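Local coordinates for hypothetical protein Atu0492 (Agrobacterium tumefaciens, PDB 2GMY) that is of unknown function but probably belongs to the AhpD-like antioxidant defence proteins, which use a CXXC pair of cysteines in peroxide detoxification, at residues K39-D53 and I130-H144. Sequence-based numbering, arbitrary orientation.
Sequences KLRASIINGCAFCVD and INTWNRIAVGFRSQH
Cys-51 drops as a knob among Ile-130, Trp-133, Asn-134 and Ala-137 of helix 117-139; Ile-130 in turn is a knob in the hole formed by Lys-39, Ala-42, Ser-43 and Cys-51. Small residues suit this close packing: Ala-42 CB lies 3.5 Å from Ile-130 CG2, and Ala-137 CB meets Cys-48 SG at 3.6 Å. Val-138 adds its CG2 branch against Cys-48 CB.

Flat rings give broad faces to CB groups. With CG anti to the backbone N (chi1 -175°), Phe-50 swings toward the chain after helix 117-139, where Ser-142 CB covers one face (CH-pi, 3.8 Å from the centroid) and Gln-143 C lies at the edge. Asp-53 CB lies over one face of the His-144 ring, the carboxylate stacked at 26° to it; Asp-53 also pairs with Lys-57, and His-144 NE2 bonds Ser-78 of a third subunit.

Asparagine amides both donate and accept, which suits a buried site. Asn-46 ND2 bonds Asn-131 OD1 (3.0 Å) from above the carbonyl plane, whereas Arg-135 NH1 uses an in-plane lone pair; Asn-131 ND2 bonds Ile-127 O, fixing that amide. Two donors, Asn-46 ND2 and Asn-134 ND2, stand 2.8 Å apart, so one amide, more probably that of Asn-134, may be turned end for end; the Ser-43 OG to Asn-134 OD1 contact is unsettled, Lys-39 O competing for the proton.

Cys-48, N-cap of helix 49-61, accepts from Cys-51 N at SG (3.4 Å). Cys-48 SG and Cys-51 SG, 3.5 Å apart and not disulfide-bonded as modelled, form a CXXC pair at that helix start, redox-active in AhpD-like proteins; here that role is inferred.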
loop_
_atom_site.group_PDB
_atom_site.type_symbol
_atom_site.label_atom_id
_atom_site.label_comp_id
_atom_site.label_asym_id
_atom_site.label_seq_id
_atom_site.Cartn_x
_atom_site.Cartn_y
_atom_site.Cartn_z
ATOM N N LYS A 39 -5.384 16.467 17.087
ATOM C CA LYS A 39 -3.953 16.750 16.950
ATOM C C LYS A 39 -3.100 15.528 17.236
ATOM O O LYS A 39 -2.143 15.245 16.508
ATOM C CB LYS A 39 -3.533 17.899 17.862
ATOM C CG LYS A 39 -4.042 19.252 17.385
ATOM C CD LYS A 39 -3.705 20.316 18.418
ATOM C CE LYS A 39 -4.006 21.684 17.883
ATOM N NZ LYS A 39 -3.257 22.690 18.678
ATOM N N LEU A 40 -3.449 14.793 18.289
ATOM C CA LEU A 40 -2.643 13.635 18.682
ATOM C C LEU A 40 -2.776 12.531 17.644
ATOM O O LEU A 40 -1.771 11.982 17.174
ATOM C CB LEU A 40 -3.038 13.141 20.080
ATOM C CG LEU A 40 -2.285 11.908 20.599
ATOM C CD1 LEU A 40 -0.766 12.110 20.582
ATOM C CD2 LEU A 40 -2.773 11.591 21.991
ATOM N N ARG A 41 -4.005 12.225 17.252
ATOM C CA ARG A 41 -4.205 11.120 16.300
ATOM C C ARG A 41 -3.555 11.381 14.940
ATOM O O ARG A 41 -2.834 10.512 14.420
ATOM C CB ARG A 41 -5.691 10.774 16.135
ATOM C CG ARG A 41 -5.952 9.644 15.138
ATOM C CD ARG A 41 -5.281 8.324 15.523
ATOM N NE ARG A 41 -5.456 7.382 14.414
ATOM C CZ ARG A 41 -4.799 6.236 14.295
ATOM N NH1 ARG A 41 -3.928 5.852 15.238
ATOM N NH2 ARG A 41 -5.025 5.467 13.232
ATOM N N ALA A 42 -3.765 12.577 14.378
ATOM C CA ALA A 42 -3.173 12.902 13.077
ATOM C C ALA A 42 -1.649 12.853 13.156
ATOM O O ALA A 42 -0.980 12.363 12.239
ATOM C CB ALA A 42 -3.663 14.261 12.573
ATOM N N SER A 43 -1.105 13.357 14.267
ATOM C CA SER A 43 0.349 13.340 14.452
ATOM C C SER A 43 0.922 11.919 14.495
ATOM O O SER A 43 1.992 11.659 13.931
ATOM C CB SER A 43 0.735 14.121 15.711
ATOM O OG SER A 43 0.352 15.479 15.572
ATOM N N ILE A 44 0.209 11.003 15.146
ATOM C CA ILE A 44 0.632 9.606 15.164
ATOM C C ILE A 44 0.628 9.051 13.726
ATOM O O ILE A 44 1.612 8.436 13.275
ATOM C CB ILE A 44 -0.248 8.769 16.088
ATOM C CG1 ILE A 44 0.002 9.167 17.547
ATOM C CG2 ILE A 44 0.046 7.280 15.919
ATOM C CD1 ILE A 44 -1.092 8.685 18.516
ATOM N N ILE A 45 -0.461 9.273 12.997
ATOM C CA ILE A 45 -0.555 8.742 11.630
ATOM C C ILE A 45 0.601 9.243 10.788
ATOM O O ILE A 45 1.225 8.485 10.019
ATOM C CB ILE A 45 -1.880 9.156 10.976
ATOM C CG1 ILE A 45 -3.047 8.478 11.697
ATOM C CG2 ILE A 45 -1.877 8.812 9.489
ATOM C CD1 ILE A 45 -4.407 8.990 11.268
ATOM N N ASN A 46 0.880 10.537 10.932
ATOM C CA ASN A 46 1.900 11.186 10.111
ATOM C C ASN A 46 3.335 10.953 10.573
ATOM O O ASN A 46 4.257 11.455 9.938
ATOM C CB ASN A 46 1.619 12.672 9.986
ATOM C CG ASN A 46 0.452 12.956 9.076
ATOM O OD1 ASN A 46 0.185 12.199 8.131
ATOM N ND2 ASN A 46 -0.258 14.039 9.360
ATOM N N GLY A 47 3.515 10.230 11.679
ATOM C CA GLY A 47 4.860 9.884 12.149
ATOM C C GLY A 47 5.591 11.062 12.791
ATOM O O GLY A 47 6.829 11.060 12.894
ATOM N N CYS A 48 4.837 12.064 13.236
ATOM C CA CYS A 48 5.456 13.296 13.727
ATOM C C CYS A 48 5.720 13.236 15.233
ATOM O O CYS A 48 4.832 13.550 16.046
ATOM C CB CYS A 48 4.591 14.503 13.383
ATOM S SG CYS A 48 5.471 16.042 13.764
ATOM N N ALA A 49 6.931 12.817 15.598
ATOM C CA ALA A 49 7.322 12.729 17.015
ATOM C C ALA A 49 7.264 14.093 17.694
ATOM O O ALA A 49 6.818 14.205 18.845
ATOM C CB ALA A 49 8.710 12.135 17.154
ATOM N N PHE A 50 7.711 15.126 16.982
ATOM C CA PHE A 50 7.686 16.486 17.510
ATOM C C PHE A 50 6.280 16.843 17.992
ATOM O O PHE A 50 6.099 17.313 19.118
ATOM C CB PHE A 50 8.158 17.493 16.457
ATOM C CG PHE A 50 8.267 18.899 16.971
ATOM C CD1 PHE A 50 9.384 19.303 17.698
ATOM C CD2 PHE A 50 7.258 19.823 16.715
ATOM C CE1 PHE A 50 9.493 20.612 18.169
ATOM C CE2 PHE A 50 7.359 21.137 17.181
ATOM C CZ PHE A 50 8.484 21.526 17.908
ATOM N N CYS A 51 5.287 16.611 17.139
ATOM C CA CYS A 51 3.917 16.943 17.498
ATOM C C CYS A 51 3.311 15.959 18.486
ATOM O O CYS A 51 2.574 16.377 19.369
ATOM C CB CYS A 51 3.029 17.108 16.261
ATOM S SG CYS A 51 3.530 18.542 15.229
ATOM N N VAL A 52 3.604 14.661 18.355
ATOM C CA VAL A 52 3.085 13.701 19.335
ATOM C C VAL A 52 3.547 14.076 20.743
ATOM O O VAL A 52 2.754 14.115 21.670
ATOM C CB VAL A 52 3.466 12.238 19.002
ATOM C CG1 VAL A 52 3.127 11.303 20.172
ATOM C CG2 VAL A 52 2.743 11.782 17.725
ATOM N N ASP A 53 4.826 14.391 20.882
ATOM C CA ASP A 53 5.363 14.768 22.192
ATOM C C ASP A 53 4.582 15.943 22.771
ATOM O O ASP A 53 4.171 15.910 23.936
ATOM C CB ASP A 53 6.840 15.133 22.100
ATOM C CG ASP A 53 7.463 15.378 23.472
ATOM O OD1 ASP A 53 7.481 14.427 24.280
ATOM O OD2 ASP A 53 7.940 16.509 23.717
ATOM N N ILE A 130 -3.341 20.534 11.718
ATOM C CA ILE A 130 -2.319 19.650 12.284
ATOM C C ILE A 130 -1.553 18.970 11.155
ATOM O O ILE A 130 -0.351 18.757 11.255
ATOM C CB ILE A 130 -2.892 18.637 13.319
ATOM C CG1 ILE A 130 -1.759 17.820 13.965
ATOM C CG2 ILE A 130 -3.988 17.787 12.709
ATOM C CD1 ILE A 130 -0.705 18.682 14.718
ATOM N N ASN A 131 -2.244 18.674 10.055
ATOM C CA ASN A 131 -1.560 18.059 8.923
ATOM C C ASN A 131 -0.469 18.977 8.342
ATOM O O ASN A 131 0.554 18.503 7.833
ATOM C CB ASN A 131 -2.563 17.614 7.858
ATOM C CG ASN A 131 -2.997 16.184 8.071
ATOM O OD1 ASN A 131 -2.348 15.246 7.601
ATOM N ND2 ASN A 131 -4.077 15.999 8.822
ATOM N N THR A 132 -0.685 20.290 8.460
ATOM C CA THR A 132 0.316 21.274 8.066
ATOM C C THR A 132 1.487 21.273 9.059
ATOM O O THR A 132 2.651 21.172 8.653
ATOM C CB THR A 132 -0.317 22.664 7.900
ATOM O OG1 THR A 132 -1.159 22.643 6.733
ATOM C CG2 THR A 132 0.760 23.735 7.700
ATOM N N TRP A 133 1.196 21.378 10.352
ATOM C CA TRP A 133 2.275 21.337 11.351
ATOM C C TRP A 133 3.101 20.054 11.229
ATOM O O TRP A 133 4.331 20.092 11.305
ATOM C CB TRP A 133 1.730 21.445 12.774
ATOM C CG TRP A 133 1.254 22.801 13.169
ATOM C CD1 TRP A 133 -0.020 23.149 13.522
ATOM C CD2 TRP A 133 2.047 23.991 13.293
ATOM N NE1 TRP A 133 -0.070 24.489 13.849
ATOM C CE2 TRP A 133 1.184 25.027 13.715
ATOM C CE3 TRP A 133 3.404 24.281 13.083
ATOM C CZ2 TRP A 133 1.637 26.350 13.937
ATOM C CZ3 TRP A 133 3.855 25.590 13.296
ATOM C CH2 TRP A 133 2.971 26.606 13.718
ATOM N N ASN A 134 2.435 18.913 11.048
ATOM C CA ASN A 134 3.165 17.639 10.879
ATOM C C ASN A 134 4.137 17.674 9.695
ATOM O O ASN A 134 5.262 17.162 9.774
ATOM C CB ASN A 134 2.204 16.469 10.699
ATOM C CG ASN A 134 1.346 16.179 11.938
ATOM O OD1 ASN A 134 1.636 16.604 13.080
ATOM N ND2 ASN A 134 0.291 15.419 11.717
ATOM N N ARG A 135 3.688 18.261 8.586
ATOM C CA ARG A 135 4.534 18.355 7.399
ATOM C C ARG A 135 5.728 19.279 7.602
ATOM O O ARG A 135 6.833 18.989 7.138
ATOM C CB ARG A 135 3.688 18.766 6.190
ATOM C CG ARG A 135 2.815 17.612 5.723
ATOM C CD ARG A 135 1.713 17.977 4.724
ATOM N NE ARG A 135 1.172 16.730 4.171
ATOM C CZ ARG A 135 0.302 15.944 4.809
ATOM N NH1 ARG A 135 -0.176 16.282 6.014
ATOM N NH2 ARG A 135 -0.088 14.812 4.241
ATOM N N ILE A 136 5.501 20.385 8.309
ATOM C CA ILE A 136 6.577 21.305 8.660
ATOM C C ILE A 136 7.572 20.637 9.606
ATOM O O ILE A 136 8.781 20.664 9.359
ATOM C CB ILE A 136 6.011 22.606 9.277
ATOM C CG1 ILE A 136 5.222 23.378 8.211
ATOM C CG2 ILE A 136 7.125 23.479 9.879
ATOM C CD1 ILE A 136 4.302 24.468 8.785
ATOM N N ALA A 137 7.071 20.026 10.673
ATOM C CA ALA A 137 7.965 19.438 11.683
ATOM C C ALA A 137 8.750 18.241 11.150
ATOM O O ALA A 137 9.956 18.128 11.377
ATOM C CB ALA A 137 7.204 19.067 12.922
ATOM N N VAL A 138 8.073 17.335 10.456
ATOM C CA VAL A 138 8.788 16.192 9.895
ATOM C C VAL A 138 9.689 16.669 8.749
ATOM O O VAL A 138 10.869 16.291 8.666
ATOM C CB VAL A 138 7.818 15.080 9.446
ATOM C CG1 VAL A 138 8.574 13.930 8.784
ATOM C CG2 VAL A 138 7.031 14.566 10.645
ATOM N N GLY A 139 9.132 17.509 7.881
ATOM C CA GLY A 139 9.884 18.082 6.774
ATOM C C GLY A 139 11.187 18.746 7.190
ATOM O O GLY A 139 12.205 18.602 6.505
ATOM N N PHE A 140 11.173 19.452 8.318
ATOM C CA PHE A 140 12.378 20.169 8.766
ATOM C C PHE A 140 13.091 19.473 9.929
ATOM O O PHE A 140 13.986 20.051 10.556
ATOM C CB PHE A 140 12.043 21.631 9.090
ATOM C CG PHE A 140 11.469 22.391 7.906
ATOM C CD1 PHE A 140 11.895 22.107 6.611
ATOM C CD2 PHE A 140 10.510 23.375 8.091
ATOM C CE1 PHE A 140 11.363 22.792 5.512
ATOM C CE2 PHE A 140 9.980 24.075 7.000
ATOM C CZ PHE A 140 10.410 23.781 5.711
ATOM N N ARG A 141 12.686 18.236 10.205
ATOM C CA ARG A 141 13.274 17.427 11.270
ATOM C C ARG A 141 13.335 18.135 12.639
ATOM O O ARG A 141 14.355 18.054 13.342
ATOM C CB ARG A 141 14.675 16.931 10.848
ATOM C CG ARG A 141 14.689 15.980 9.635
ATOM C CD ARG A 141 14.052 14.636 9.968
ATOM N NE ARG A 141 14.266 13.591 8.958
ATOM C CZ ARG A 141 13.357 13.214 8.058
ATOM N NH1 ARG A 141 12.170 13.814 8.011
ATOM N NH2 ARG A 141 13.630 12.234 7.195
ATOM N N SER A 142 12.239 18.790 13.027
ATOM C CA SER A 142 12.151 19.439 14.339
ATOM C C SER A 142 12.362 18.405 15.438
ATOM O O SER A 142 11.852 17.294 15.351
ATOM C CB SER A 142 10.803 20.144 14.505
ATOM O OG SER A 142 10.609 21.071 13.455
ATOM N N GLN A 143 13.125 18.785 16.468
ATOM C CA GLN A 143 13.501 17.881 17.564
ATOM C C GLN A 143 12.774 18.248 18.862
ATOM O O GLN A 143 12.923 19.365 19.357
ATOM C CB GLN A 143 15.023 17.951 17.795
ATOM C CG GLN A 143 15.863 17.550 16.583
ATOM C CD GLN A 143 15.706 16.079 16.230
ATOM O OE1 GLN A 143 15.951 15.200 17.059
ATOM N NE2 GLN A 143 15.282 15.807 14.996
ATOM N N HIS A 144 11.974 17.325 19.404
ATOM C CA HIS A 144 11.254 17.597 20.660
ATOM C C HIS A 144 12.203 17.506 21.853
ATOM O O HIS A 144 13.225 16.818 21.769
ATOM C CB HIS A 144 10.006 16.697 20.846
ATOM C CG HIS A 144 10.307 15.248 21.096
ATOM N ND1 HIS A 144 10.689 14.764 22.332
ATOM C CD2 HIS A 144 10.235 14.170 20.277
ATOM C CE1 HIS A 144 10.862 13.455 22.259
ATOM N NE2 HIS A 144 10.586 13.068 21.025
HETATM O O HOH W 1 -1.121 12.583 5.827
#